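PDB 3RRX: Exo-1,3/1,4-beta-glucanase from Pseudoalteromonas sp., which hydrolyses beta-1,3 and beta-1,4 glucosidic links as an exo-acting glucanase, and probably has the beta-glucosidase activity of family 3 glycoside hydrolases. Local coordinates for residues D110-H115 with G431-S436; F124-G129 with R173-Y178; I426-G431 with G488-A493; S436-D441 with E494-I499. The protein carries 1 engineered substitution. All coordinates share one frame; numbering follows the deposited sequence.

The chain first runs through the (alpha/beta)8 barrel domain, where 110-115 leaves strand 106-110 and opens interaction 1. Within that long span, interaction 2 closes a loop of 43 residues between 124-129, at the start of helix 127-133, and 173-178, after strand 157-162. In the second, (alpha/beta)6-sheet domain, 426-431 opens interaction 3, and 431-436, sharing G431, then closes interaction 1, so the two cross. S436 ends interaction 1 and starts 436-441 of interaction 4. The loop after strand 482-488 closes interaction 3 through 488-493 and interaction 4 through 494-499, which therefore cross as well. Interaction 1 joins the two domains; interactions 3 and 4 tie neighbouring loops of the second.

Interaction 1. Residues D110-H115 with G431-S436; sequences DAMHGH and GGWSVS
H113 NE2 donates to W433 O at 2.8 Å. The N-H is used in the plane of the imidazole, while on the acceptor side it comes in from well above the carbonyl plane. H113 CG sits between its backbone N and carbonyl carbon (chi1 54°), which sends the ring out to reach the oxygen. Its ND1 faces another carbonyl, F124 O, to which it is hydrogen-bonded. Histidine suits the place because each of its two ring nitrogens lies against a carbonyl oxygen.

M112 makes the apolar part, a Met-aromatic contact. Its chain bends at chi2 and again at chi3, hooking the methyl over one face of the W433 indole: CE lies 3.8 Å from the centroid of the five-membered ring and only 9° off its normal. The sulfur, SD, is farther from that centroid, at 4.6 Å.

D110 ends strand 106-110 of the barrel, M112 and H113 follow it, and they meet a loop of the second, (alpha/beta)6-sheet domain, so the contact belongs to the domain interface, where two-domain family 3 enzymes generally place their sugar pocket. A bound 1,2-ethanediol lies about 5 Å from the W433 side chain.

The acidic contact is looser. D110 OD2 stands over the same indole face, near the rim, 4.1 Å from W433 CZ3, while OD1 is salt-bridged to K215. W433 NE1 donates to E176 OE2.

Interaction 2. Residues F124-G129 with R173-Y178; sequences FPHNIG and RTYESY
H126 lays one face of its imidazole against the edge of Y175 in an edge-to-face pair with the planes 53° apart. Y175 CE1 stands over the middle of the histidine ring, 3.4 Å from H126 CE1. The two side chains run side by side and point the same way, toward the second, (alpha/beta)6-sheet domain: H126 NE2 is hydrogen-bonded to G432 O, and Y175 OH to Y492 O. H126 is also the N-cap residue of helix 127-133.

At N127 the contact turns polar. Its CG lies beside the backbone N (chi1 -80°), which brings the amide flat over the Y178 ring, the planes nearly parallel and N127 CG 3.3 Å from Y178 CE1. From there ND2 gives a weak, bent hydrogen bond to E176 O at 2.9 Å. It also donates to a water, 2.9 Å from N127 ND2, which in turn is hydrogen-bonded to Y178 OH. Asparagine thus offers a flat group for stacking together with an N-H pair for bonding.

I128 follows in the first turn of the helix, where backbone N-H groups have no carbonyl of the preceding turn to bind. Its N donates instead to Y175 O at 3.1 Å, and its CG2 rests on Y175 CB at 3.9 Å.

The loop after barrel strand 157-162 therefore supplies acceptors to a buried helix start. Meanwhile E176, its backbone engaged with N127, turns its carboxylate away to a salt bridge, R173 NE to E176 OE2 at 2.8 Å; W433 NE1 donates to the same oxygen, and the two donors together fix the carboxylate.

Interaction 3. Residues I426-G431 with G488-A493; sequences INMQAG and GEEPYA
In the second, (alpha/beta)6-sheet domain, the short helix 426-430 follows strand 415-419, and its last turn meets the loop that leaves the neighbouring parallel strand 482-488. P491 is central. Its rigid ring faces the helix, with P491 CB 3.8 Å from G431 CA and P491 CG 3.9 Å from N427 ND2. Glycine suits position 431, where the chain leaves the helix with positive phi (72°) and brings its bare CA against the proline. The amide of N427 has its polar partner elsewhere, ND2 being hydrogen-bonded to G439 O.

M428 reaches farther along the loop, toward G488. Its chain runs straight through chi2 and kinks at chi3 (69°), which lays the methyl beside two successive backbone carbonyls: CE is 3.7 Å from G488 O and 3.6 Å from E489 O. The flexible thioether can follow the bare backbone of G488 in this way. Beyond it, the loop braces itself through Y492 OH, which donates to E489 OE1 at 2.8 Å, while E489 OE2 is salt-bridged to R533.

No direct hydrogen bond joins the two segments; a single water donates both to M428 O, at 2.6 Å, and to E489 O, at 2.9 Å.

Interaction 4. Residues S436-D441 with E494-I499; sequences SWQGTD and EWFGDI
W437 turns its CG away from the backbone N (chi1 -175°), a rotamer that carries the indole across to E494, W495 and F496. Next to it, Q438 takes chi1 and chi2 both near -60°, folding its amide back over the face of F496 and placing NE2 3.2 Å above the centre of the W437 ring. The indole N-H then finds a carboxylate: W437 NE1 donates to E494 OE1 at 2.9 Å, a bent bond that meets the oxygen on its anti side, with the carboxylate turned steeply against the indole plane. E494 can reach this far because its chain is extended beyond CG; its other oxygen, OE2, makes a long, weak ion pair with R229.

Both segments lie in loops of the second domain, 494-499 with a short 3-10 turn at 495-497, and W437, W495 and F496 form an aromatic cluster on its surface. W495 also lies about 4 Å from a bound 1,2-ethanediol, and exposed aromatic rings of this kind are common sugar platforms in carbohydrate-active enzymes, though none is established here.

Within the cluster the rings meet steeply. W437 directs its edge at the face of W495 in an offset edge-to-face pair, with W437 CH2 3.7 Å from W495 CH2. The same W437 CH2 comes within 3.8 Å of F496 CE2, that pair being oblique.

Glutamine suits its place by being flat and polar together. Its amide stacks on F496, 25° from parallel, with Q438 CD 3.5 Å from F496 CG, while OE1 accepts a hydrogen bond from A493 N.

Interaction 1. Residues D110-H115 with G431-S436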
loop_
_atom_site.group_PDB
_atom_site.type_symbol
_atom_site.label_atom_id
_atom_site.label_comp_id
_atom_site.label_asym_id
_atom_site.label_seq_id
_atom_site.Cartn_x
_atom_site.Cartn_y
_atom_site.Cartn_z
ATOM N N ASP A 110 2.313 -8.154 4.170
ATOM C CA ASP A 110 1.719 -6.911 3.686
ATOM C C ASP A 110 2.437 -6.547 2.378
ATOM O O ASP A 110 3.642 -6.724 2.275
ATOM C CB ASP A 110 1.908 -5.822 4.747
ATOM C CG ASP A 110 0.942 -4.662 4.586
ATOM O OD1 ASP A 110 0.003 -4.765 3.773
ATOM O OD2 ASP A 110 1.128 -3.643 5.284
ATOM N N ALA A 111 1.704 -6.091 1.364
ATOM C CA ALA A 111 2.337 -5.699 0.097
ATOM C C ALA A 111 1.908 -4.291 -0.314
ATOM O O ALA A 111 1.135 -4.124 -1.261
ATOM C CB ALA A 111 1.994 -6.687 -0.996
ATOM N N MET A 112 2.435 -3.292 0.387
ATOM C CA MET A 112 1.974 -1.899 0.281
ATOM C C MET A 112 2.203 -1.308 -1.115
ATOM O O MET A 112 1.325 -0.656 -1.669
ATOM C CB MET A 112 2.638 -1.036 1.375
ATOM C CG MET A 112 1.937 0.328 1.689
ATOM S SD MET A 112 0.240 0.126 2.332
ATOM C CE MET A 112 0.574 -0.632 3.925
ATOM N N HIS A 113 3.384 -1.523 -1.686
ATOM C CA HIS A 113 3.657 -1.030 -3.042
ATOM C C HIS A 113 4.696 -1.926 -3.695
ATOM O O HIS A 113 5.828 -1.512 -3.977
ATOM C CB HIS A 113 4.063 0.456 -3.047
ATOM C CG HIS A 113 5.209 0.786 -2.135
ATOM N ND1 HIS A 113 6.115 1.790 -2.414
ATOM C CD2 HIS A 113 5.586 0.263 -0.943
ATOM C CE1 HIS A 113 6.996 1.873 -1.432
ATOM N NE2 HIS A 113 6.696 0.958 -0.526
ATOM N N GLY A 114 4.281 -3.168 -3.927
ATOM C CA GLY A 114 5.192 -4.257 -4.232
ATOM C C GLY A 114 5.397 -5.089 -2.976
ATOM O O GLY A 114 4.708 -4.879 -1.976
ATOM N N HIS A 115 6.340 -6.032 -3.022
ATOM C CA HIS A 115 6.661 -6.867 -1.873
ATOM C C HIS A 115 7.570 -6.029 -0.986
ATOM O O HIS A 115 8.748 -6.341 -0.812
ATOM C CB HIS A 115 7.394 -8.119 -2.360
ATOM C CG HIS A 115 7.457 -9.229 -1.358
ATOM N ND1 HIS A 115 6.865 -9.154 -0.115
ATOM C CD2 HIS A 115 8.047 -10.448 -1.419
ATOM C CE1 HIS A 115 7.073 -10.282 0.540
ATOM N NE2 HIS A 115 7.784 -11.087 -0.230
ATOM N N GLY A 431 9.428 6.685 0.356
ATOM C CA GLY A 431 8.508 6.911 1.463
ATOM C C GLY A 431 8.426 5.718 2.402
ATOM O O GLY A 431 9.270 4.823 2.354
ATOM N N GLY A 432 7.412 5.707 3.263
ATOM C CA GLY A 432 7.261 4.670 4.271
ATOM C C GLY A 432 6.946 3.299 3.701
ATOM O O GLY A 432 6.665 3.168 2.515
ATOM N N TRP A 433 6.997 2.273 4.550
ATOM C CA TRP A 433 6.737 0.895 4.126
ATOM C C TRP A 433 7.664 0.486 2.990
ATOM O O TRP A 433 7.213 -0.065 1.986
ATOM C CB TRP A 433 5.286 0.712 3.654
ATOM C CG TRP A 433 4.222 1.102 4.647
ATOM C CD1 TRP A 433 3.435 2.219 4.612
ATOM C CD2 TRP A 433 3.821 0.367 5.810
ATOM N NE1 TRP A 433 2.566 2.220 5.679
ATOM C CE2 TRP A 433 2.786 1.100 6.433
ATOM C CE3 TRP A 433 4.235 -0.836 6.387
ATOM C CZ2 TRP A 433 2.162 0.669 7.603
ATOM C CZ3 TRP A 433 3.610 -1.265 7.550
ATOM C CH2 TRP A 433 2.590 -0.516 8.141
ATOM N N SER A 434 8.953 0.774 3.135
ATOM C CA SER A 434 9.928 0.481 2.084
ATOM C C SER A 434 11.169 -0.128 2.714
ATOM O O SER A 434 12.067 0.587 3.155
ATOM C CB SER A 434 10.300 1.746 1.306
ATOM O OG SER A 434 9.164 2.307 0.665
ATOM N N VAL A 435 11.191 -1.456 2.754
ATOM C CA VAL A 435 12.210 -2.225 3.459
ATOM C C VAL A 435 12.066 -2.051 4.968
ATOM O O VAL A 435 12.048 -3.035 5.710
ATOM C CB VAL A 435 13.636 -1.897 2.977
ATOM C CG1 VAL A 435 14.652 -2.704 3.761
ATOM C CG2 VAL A 435 13.757 -2.196 1.490
ATOM N N SER A 436 11.928 -0.806 5.414
ATOM C CA SER A 436 11.597 -0.522 6.805
ATOM C C SER A 436 10.265 0.225 6.916
ATOM O O SER A 436 9.694 0.670 5.915
ATOM C CB SER A 436 12.717 0.266 7.484
ATOM O OG SER A 436 12.688 1.631 7.111
#

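Interaction 2. Residues F124-G129 with R173-Y178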
loop_
_atom_site.group_PDB
_atom_site.type_symbol
_atom_site.label_atom_id
_atom_site.label_comp_id
_atom_site.label_asym_id
_atom_site.label_seq_id
_atom_site.Cartn_x
_atom_site.Cartn_y
_atom_site.Cartn_z
ATOM N N PHE A 124 7.002 -0.049 -6.304
ATOM C CA PHE A 124 6.150 0.724 -7.192
ATOM C C PHE A 124 5.788 2.053 -6.525
ATOM O O PHE A 124 5.935 2.202 -5.314
ATOM C CB PHE A 124 4.899 -0.087 -7.568
ATOM C CG PHE A 124 5.222 -1.360 -8.303
ATOM C CD1 PHE A 124 5.412 -1.351 -9.677
ATOM C CD2 PHE A 124 5.376 -2.552 -7.619
ATOM C CE1 PHE A 124 5.732 -2.510 -10.359
ATOM C CE2 PHE A 124 5.700 -3.720 -8.294
ATOM C CZ PHE A 124 5.887 -3.698 -9.666
ATOM N N PRO A 125 5.321 3.025 -7.316
ATOM C CA PRO A 125 4.805 4.255 -6.703
ATOM C C PRO A 125 3.726 3.904 -5.686
ATOM O O PRO A 125 2.981 2.943 -5.895
ATOM C CB PRO A 125 4.173 4.994 -7.884
ATOM C CG PRO A 125 4.931 4.519 -9.074
ATOM C CD PRO A 125 5.242 3.059 -8.787
ATOM N N HIS A 126 3.656 4.651 -4.590
ATOM C CA HIS A 126 2.559 4.477 -3.651
ATOM C C HIS A 126 1.257 4.829 -4.350
ATOM O O HIS A 126 1.266 5.477 -5.396
ATOM C CB HIS A 126 2.755 5.315 -2.388
ATOM C CG HIS A 126 3.576 4.629 -1.337
ATOM N ND1 HIS A 126 3.185 3.442 -0.752
ATOM C CD2 HIS A 126 4.764 4.956 -0.773
ATOM C CE1 HIS A 126 4.087 3.080 0.142
ATOM N NE2 HIS A 126 5.064 3.973 0.139
ATOM N N ASN A 127 0.146 4.395 -3.763
ATOM C CA ASN A 127 -1.172 4.474 -4.396
ATOM C C ASN A 127 -1.620 5.855 -4.884
ATOM O O ASN A 127 -2.269 5.966 -5.924
ATOM C CB ASN A 127 -2.239 3.893 -3.454
ATOM C CG ASN A 127 -2.281 2.375 -3.493
ATOM O OD1 ASN A 127 -1.417 1.745 -4.095
ATOM N ND2 ASN A 127 -3.302 1.781 -2.868
ATOM N N ILE A 128 -1.302 6.903 -4.136
ATOM C CA ILE A 128 -1.782 8.230 -4.528
ATOM C C ILE A 128 -1.331 8.566 -5.966
ATOM O O ILE A 128 -2.127 9.028 -6.791
ATOM C CB ILE A 128 -1.388 9.322 -3.498
ATOM C CG1 ILE A 128 -1.893 10.695 -3.955
ATOM C CG2 ILE A 128 0.144 9.350 -3.273
ATOM C CD1 ILE A 128 -1.932 11.760 -2.842
ATOM N N GLY A 129 -0.064 8.297 -6.272
ATOM C CA GLY A 129 0.461 8.484 -7.619
ATOM C C GLY A 129 -0.130 7.531 -8.654
ATOM O O GLY A 129 -0.348 7.924 -9.808
ATOM N N ARG A 173 -1.702 8.165 6.580
ATOM C CA ARG A 173 -1.794 7.073 5.612
ATOM C C ARG A 173 -2.460 7.496 4.305
ATOM O O ARG A 173 -2.871 6.660 3.504
ATOM C CB ARG A 173 -2.504 5.856 6.227
ATOM C CG ARG A 173 -1.943 5.476 7.598
ATOM C CD ARG A 173 -2.425 4.090 8.081
ATOM N NE ARG A 173 -1.829 3.006 7.299
ATOM C CZ ARG A 173 -1.930 1.717 7.609
ATOM N NH1 ARG A 173 -2.603 1.337 8.692
ATOM N NH2 ARG A 173 -1.360 0.807 6.833
ATOM N N THR A 174 -2.557 8.800 4.082
ATOM C CA THR A 174 -3.160 9.311 2.853
ATOM C C THR A 174 -2.545 8.726 1.564
ATOM O O THR A 174 -3.259 8.423 0.597
ATOM C CB THR A 174 -3.083 10.851 2.829
ATOM O OG1 THR A 174 -3.882 11.377 3.904
ATOM C CG2 THR A 174 -3.590 11.395 1.515
ATOM N N TYR A 175 -1.226 8.566 1.540
ATOM C CA TYR A 175 -0.576 8.107 0.317
ATOM C C TYR A 175 -0.910 6.664 -0.032
ATOM O O TYR A 175 -0.670 6.235 -1.153
ATOM C CB TYR A 175 0.941 8.291 0.390
ATOM C CG TYR A 175 1.665 7.481 1.454
ATOM C CD1 TYR A 175 1.963 6.138 1.256
ATOM C CD2 TYR A 175 2.100 8.083 2.631
ATOM C CE1 TYR A 175 2.657 5.404 2.205
ATOM C CE2 TYR A 175 2.791 7.359 3.594
ATOM C CZ TYR A 175 3.071 6.018 3.373
ATOM O OH TYR A 175 3.780 5.302 4.320
ATOM N N GLU A 176 -1.474 5.927 0.921
ATOM C CA GLU A 176 -1.859 4.533 0.676
ATOM C C GLU A 176 -3.185 4.442 -0.095
ATOM O O GLU A 176 -3.634 3.354 -0.445
ATOM C CB GLU A 176 -1.969 3.771 2.004
ATOM C CG GLU A 176 -0.668 3.755 2.817
ATOM C CD GLU A 176 -0.830 3.094 4.180
ATOM O OE1 GLU A 176 -1.626 2.143 4.294
ATOM O OE2 GLU A 176 -0.166 3.530 5.147
ATOM N N SER A 177 -3.803 5.597 -0.339
ATOM C CA SER A 177 -5.103 5.677 -1.016
ATOM C C SER A 177 -4.934 6.146 -2.458
ATOM O O SER A 177 -4.167 7.080 -2.720
ATOM C CB SER A 177 -6.007 6.673 -0.281
ATOM O OG SER A 177 -7.217 6.911 -0.990
ATOM N N TYR A 178 -5.671 5.527 -3.385
ATOM C CA TYR A 178 -5.614 5.936 -4.787
ATOM C C TYR A 178 -6.244 7.317 -5.017
ATOM O O TYR A 178 -5.869 8.025 -5.950
ATOM C CB TYR A 178 -6.343 4.937 -5.687
ATOM C CG TYR A 178 -5.763 3.530 -5.738
ATOM C CD1 TYR A 178 -4.495 3.285 -6.270
ATOM C CD2 TYR A 178 -6.523 2.437 -5.306
ATOM C CE1 TYR A 178 -3.976 1.976 -6.346
ATOM C CE2 TYR A 178 -6.014 1.127 -5.376
ATOM C CZ TYR A 178 -4.743 0.908 -5.893
ATOM O OH TYR A 178 -4.254 -0.389 -5.958
HETATM O O HOH W 1 -3.468 -1.089 -3.327
#

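Interaction 3. Residues I426-G431 with G488-A493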
loop_
_atom_site.group_PDB
_atom_site.type_symbol
_atom_site.label_atom_id
_atom_site.label_comp_id
_atom_site.label_asym_id
_atom_site.label_seq_id
_atom_site.Cartn_x
_atom_site.Cartn_y
_atom_site.Cartn_z
ATOM N N ILE A 426 16.998 8.014 -2.172
ATOM C CA ILE A 426 15.980 7.050 -2.547
ATOM C C ILE A 426 14.967 6.874 -1.424
ATOM O O ILE A 426 13.783 6.639 -1.678
ATOM C CB ILE A 426 16.602 5.709 -3.004
ATOM C CG1 ILE A 426 17.453 5.944 -4.259
ATOM C CG2 ILE A 426 15.512 4.662 -3.279
ATOM C CD1 ILE A 426 18.339 4.756 -4.661
ATOM N N ASN A 427 15.403 7.041 -0.179
ATOM C CA ASN A 427 14.467 6.859 0.927
ATOM C C ASN A 427 13.314 7.861 0.900
ATOM O O ASN A 427 12.184 7.531 1.268
ATOM C CB ASN A 427 15.183 6.822 2.292
ATOM C CG ASN A 427 15.556 8.199 2.818
ATOM O OD1 ASN A 427 16.027 9.066 2.079
ATOM N ND2 ASN A 427 15.346 8.401 4.118
ATOM N N MET A 428 13.599 9.076 0.447
ATOM C CA MET A 428 12.572 10.104 0.315
ATOM C C MET A 428 11.638 9.850 -0.860
ATOM O O MET A 428 10.439 10.122 -0.777
ATOM C CB MET A 428 13.218 11.492 0.157
ATOM C CG MET A 428 13.741 12.082 1.450
ATOM S SD MET A 428 14.363 13.756 1.195
ATOM C CE MET A 428 12.835 14.637 0.866
ATOM N N GLN A 429 12.180 9.357 -1.969
ATOM C CA GLN A 429 11.333 9.048 -3.122
ATOM C C GLN A 429 10.486 7.790 -2.887
ATOM O O GLN A 429 9.410 7.639 -3.481
ATOM C CB GLN A 429 12.156 8.937 -4.422
ATOM C CG GLN A 429 12.787 7.588 -4.672
ATOM C CD GLN A 429 13.863 7.639 -5.761
ATOM O OE1 GLN A 429 14.652 8.591 -5.839
ATOM N NE2 GLN A 429 13.886 6.625 -6.609
ATOM N N ALA A 430 10.942 6.903 -2.002
ATOM C CA ALA A 430 10.189 5.670 -1.723
ATOM C C ALA A 430 9.129 5.848 -0.634
ATOM O O ALA A 430 8.057 5.225 -0.689
ATOM C CB ALA A 430 11.145 4.519 -1.349
ATOM N N GLY A 431 9.428 6.685 0.356
ATOM C CA GLY A 431 8.508 6.911 1.463
ATOM C C GLY A 431 8.426 5.718 2.402
ATOM O O GLY A 431 9.270 4.823 2.354
ATOM N N GLY A 488 10.731 17.700 -0.570
ATOM C CA GLY A 488 9.497 17.034 -0.166
ATOM C C GLY A 488 9.424 16.630 1.292
ATOM O O GLY A 488 10.273 17.007 2.108
ATOM N N GLU A 489 8.388 15.865 1.623
ATOM C CA GLU A 489 8.217 15.346 2.975
ATOM C C GLU A 489 9.270 14.285 3.258
ATOM O O GLU A 489 9.740 13.613 2.338
ATOM C CB GLU A 489 6.846 14.690 3.126
ATOM C CG GLU A 489 5.658 15.606 2.911
ATOM C CD GLU A 489 4.345 14.925 3.278
ATOM O OE1 GLU A 489 3.912 14.001 2.548
ATOM O OE2 GLU A 489 3.752 15.315 4.305
ATOM N N GLU A 490 9.624 14.130 4.531
ATOM C CA GLU A 490 10.436 12.998 4.964
ATOM C C GLU A 490 9.513 11.784 4.959
ATOM O O GLU A 490 8.300 11.938 5.006
ATOM C CB GLU A 490 10.960 13.229 6.383
ATOM C CG GLU A 490 11.869 14.450 6.537
ATOM C CD GLU A 490 13.208 14.264 5.863
ATOM O OE1 GLU A 490 13.596 13.101 5.613
ATOM O OE2 GLU A 490 13.878 15.277 5.581
ATOM N N PRO A 491 10.083 10.575 4.892
ATOM C CA PRO A 491 9.241 9.374 4.862
ATOM C C PRO A 491 8.568 9.111 6.204
ATOM O O PRO A 491 9.141 9.401 7.261
ATOM C CB PRO A 491 10.234 8.250 4.529
ATOM C CG PRO A 491 11.578 8.799 4.866
ATOM C CD PRO A 491 11.499 10.275 4.621
ATOM N N TYR A 492 7.360 8.559 6.160
ATOM C CA TYR A 492 6.618 8.242 7.372
ATOM C C TYR A 492 5.616 7.125 7.099
ATOM O O TYR A 492 5.317 6.811 5.946
ATOM C CB TYR A 492 5.874 9.478 7.896
ATOM C CG TYR A 492 5.009 10.148 6.847
ATOM C CD1 TYR A 492 3.739 9.653 6.535
ATOM C CD2 TYR A 492 5.466 11.268 6.159
ATOM C CE1 TYR A 492 2.956 10.260 5.570
ATOM C CE2 TYR A 492 4.690 11.884 5.193
ATOM C CZ TYR A 492 3.434 11.370 4.900
ATOM O OH TYR A 492 2.662 11.970 3.937
ATOM N N ALA A 493 5.092 6.542 8.174
ATOM C CA ALA A 493 4.034 5.539 8.085
ATOM C C ALA A 493 3.101 5.708 9.271
ATOM O O ALA A 493 3.549 6.022 10.374
ATOM C CB ALA A 493 4.626 4.131 8.086
HETATM O O HOH W 2 9.392 10.857 1.438
#

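Interaction 4. Residues S436-D441 with E494-I499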
loop_
_atom_site.group_PDB
_atom_site.type_symbol
_atom_site.label_atom_id
_atom_site.label_comp_id
_atom_site.label_asym_id
_atom_site.label_seq_id
_atom_site.Cartn_x
_atom_site.Cartn_y
_atom_site.Cartn_z
ATOM N N SER A 436 11.928 -0.806 5.414
ATOM C CA SER A 436 11.597 -0.522 6.805
ATOM C C SER A 436 10.265 0.225 6.916
ATOM O O SER A 436 9.694 0.670 5.915
ATOM C CB SER A 436 12.717 0.266 7.484
ATOM O OG SER A 436 12.688 1.631 7.111
ATOM N N TRP A 437 9.782 0.359 8.146
ATOM C CA TRP A 437 8.461 0.902 8.423
ATOM C C TRP A 437 8.361 2.404 8.137
ATOM O O TRP A 437 7.591 2.824 7.276
ATOM C CB TRP A 437 8.115 0.610 9.883
ATOM C CG TRP A 437 6.745 1.000 10.327
ATOM C CD1 TRP A 437 5.568 0.842 9.645
ATOM C CD2 TRP A 437 6.406 1.599 11.579
ATOM N NE1 TRP A 437 4.520 1.318 10.398
ATOM C CE2 TRP A 437 5.007 1.786 11.590
ATOM C CE3 TRP A 437 7.153 2.002 12.693
ATOM C CZ2 TRP A 437 4.336 2.352 12.677
ATOM C CZ3 TRP A 437 6.483 2.569 13.774
ATOM C CH2 TRP A 437 5.092 2.737 13.754
ATOM N N GLN A 438 9.136 3.213 8.855
ATOM C CA GLN A 438 9.083 4.664 8.682
ATOM C C GLN A 438 9.870 5.147 7.471
ATOM O O GLN A 438 9.533 6.165 6.871
ATOM C CB GLN A 438 9.592 5.386 9.933
ATOM C CG GLN A 438 8.665 5.257 11.147
ATOM C CD GLN A 438 7.269 5.776 10.854
ATOM O OE1 GLN A 438 7.105 6.861 10.291
ATOM N NE2 GLN A 438 6.251 4.990 11.220
ATOM N N GLY A 439 10.939 4.433 7.138
ATOM C CA GLY A 439 11.800 4.819 6.039
ATOM C C GLY A 439 12.913 5.778 6.441
ATOM O O GLY A 439 13.833 6.021 5.663
ATOM N N THR A 440 12.832 6.313 7.658
ATOM C CA THR A 440 13.789 7.316 8.140
ATOM C C THR A 440 15.237 6.847 8.074
ATOM O O THR A 440 16.141 7.622 7.754
ATOM C CB THR A 440 13.537 7.662 9.618
ATOM O OG1 THR A 440 12.149 7.904 9.830
ATOM C CG2 THR A 440 14.343 8.896 10.021
ATOM N N ASP A 441 15.459 5.581 8.406
ATOM C CA ASP A 441 16.820 5.067 8.534
ATOM C C ASP A 441 17.355 4.423 7.258
ATOM O O ASP A 441 18.477 3.936 7.239
ATOM C CB ASP A 441 16.921 4.083 9.703
ATOM C CG ASP A 441 16.625 4.735 11.049
ATOM O OD1 ASP A 441 16.988 5.917 11.249
ATOM O OD2 ASP A 441 16.026 4.058 11.909
ATOM N N GLU A 494 1.808 5.500 9.037
ATOM C CA GLU A 494 0.802 5.526 10.098
ATOM C C GLU A 494 0.833 6.845 10.867
ATOM O O GLU A 494 1.072 7.905 10.276
ATOM C CB GLU A 494 0.932 4.295 11.014
ATOM C CG GLU A 494 0.871 2.965 10.246
ATOM C CD GLU A 494 0.864 1.731 11.150
ATOM O OE1 GLU A 494 1.759 0.876 11.008
ATOM O OE2 GLU A 494 -0.035 1.604 11.992
ATOM N N TRP A 495 0.585 6.798 12.171
ATOM C CA TRP A 495 0.355 8.032 12.924
ATOM C C TRP A 495 1.559 8.995 12.933
ATOM O O TRP A 495 1.396 10.191 13.179
ATOM C CB TRP A 495 -0.125 7.724 14.354
ATOM C CG TRP A 495 0.920 7.087 15.199
ATOM C CD1 TRP A 495 1.827 7.723 15.997
ATOM C CD2 TRP A 495 1.185 5.685 15.327
ATOM N NE1 TRP A 495 2.638 6.806 16.615
ATOM C CE2 TRP A 495 2.270 5.546 16.221
ATOM C CE3 TRP A 495 0.612 4.535 14.776
ATOM C CZ2 TRP A 495 2.795 4.302 16.575
ATOM C CZ3 TRP A 495 1.131 3.295 15.133
ATOM C CH2 TRP A 495 2.216 3.190 16.024
ATOM N N PHE A 496 2.758 8.483 12.658
ATOM C CA PHE A 496 3.946 9.339 12.556
ATOM C C PHE A 496 3.749 10.438 11.520
ATOM O O PHE A 496 4.388 11.488 11.596
ATOM C CB PHE A 496 5.188 8.534 12.159
ATOM C CG PHE A 496 5.839 7.799 13.295
ATOM C CD1 PHE A 496 7.188 7.991 13.576
ATOM C CD2 PHE A 496 5.122 6.890 14.062
ATOM C CE1 PHE A 496 7.811 7.295 14.604
ATOM C CE2 PHE A 496 5.737 6.196 15.100
ATOM C CZ PHE A 496 7.085 6.403 15.370
ATOM N N GLY A 497 2.882 10.181 10.541
ATOM C CA GLY A 497 2.628 11.122 9.464
ATOM C C GLY A 497 1.381 11.981 9.640
ATOM O O GLY A 497 1.063 12.792 8.773
ATOM N N ASP A 498 0.669 11.817 10.753
ATOM C CA ASP A 498 -0.499 12.660 11.022
ATOM C C ASP A 498 0.002 14.082 11.228
ATOM O O ASP A 498 0.978 14.288 11.944
ATOM C CB ASP A 498 -1.218 12.220 12.303
ATOM C CG ASP A 498 -2.087 10.983 12.109
ATOM O OD1 ASP A 498 -2.098 10.395 11.007
ATOM O OD2 ASP A 498 -2.771 10.605 13.080
ATOM N N ILE A 499 -0.656 15.058 10.613
ATOM C CA ILE A 499 -0.264 16.454 10.795
ATOM C C ILE A 499 -1.468 17.302 11.178
ATOM O O ILE A 499 -2.616 16.879 11.029
ATOM C CB ILE A 499 0.354 17.053 9.521
ATOM C CG1 ILE A 499 -0.602 16.868 8.336
ATOM C CG2 ILE A 499 1.729 16.441 9.239
ATOM C CD1 ILE A 499 -0.086 17.480 7.041
#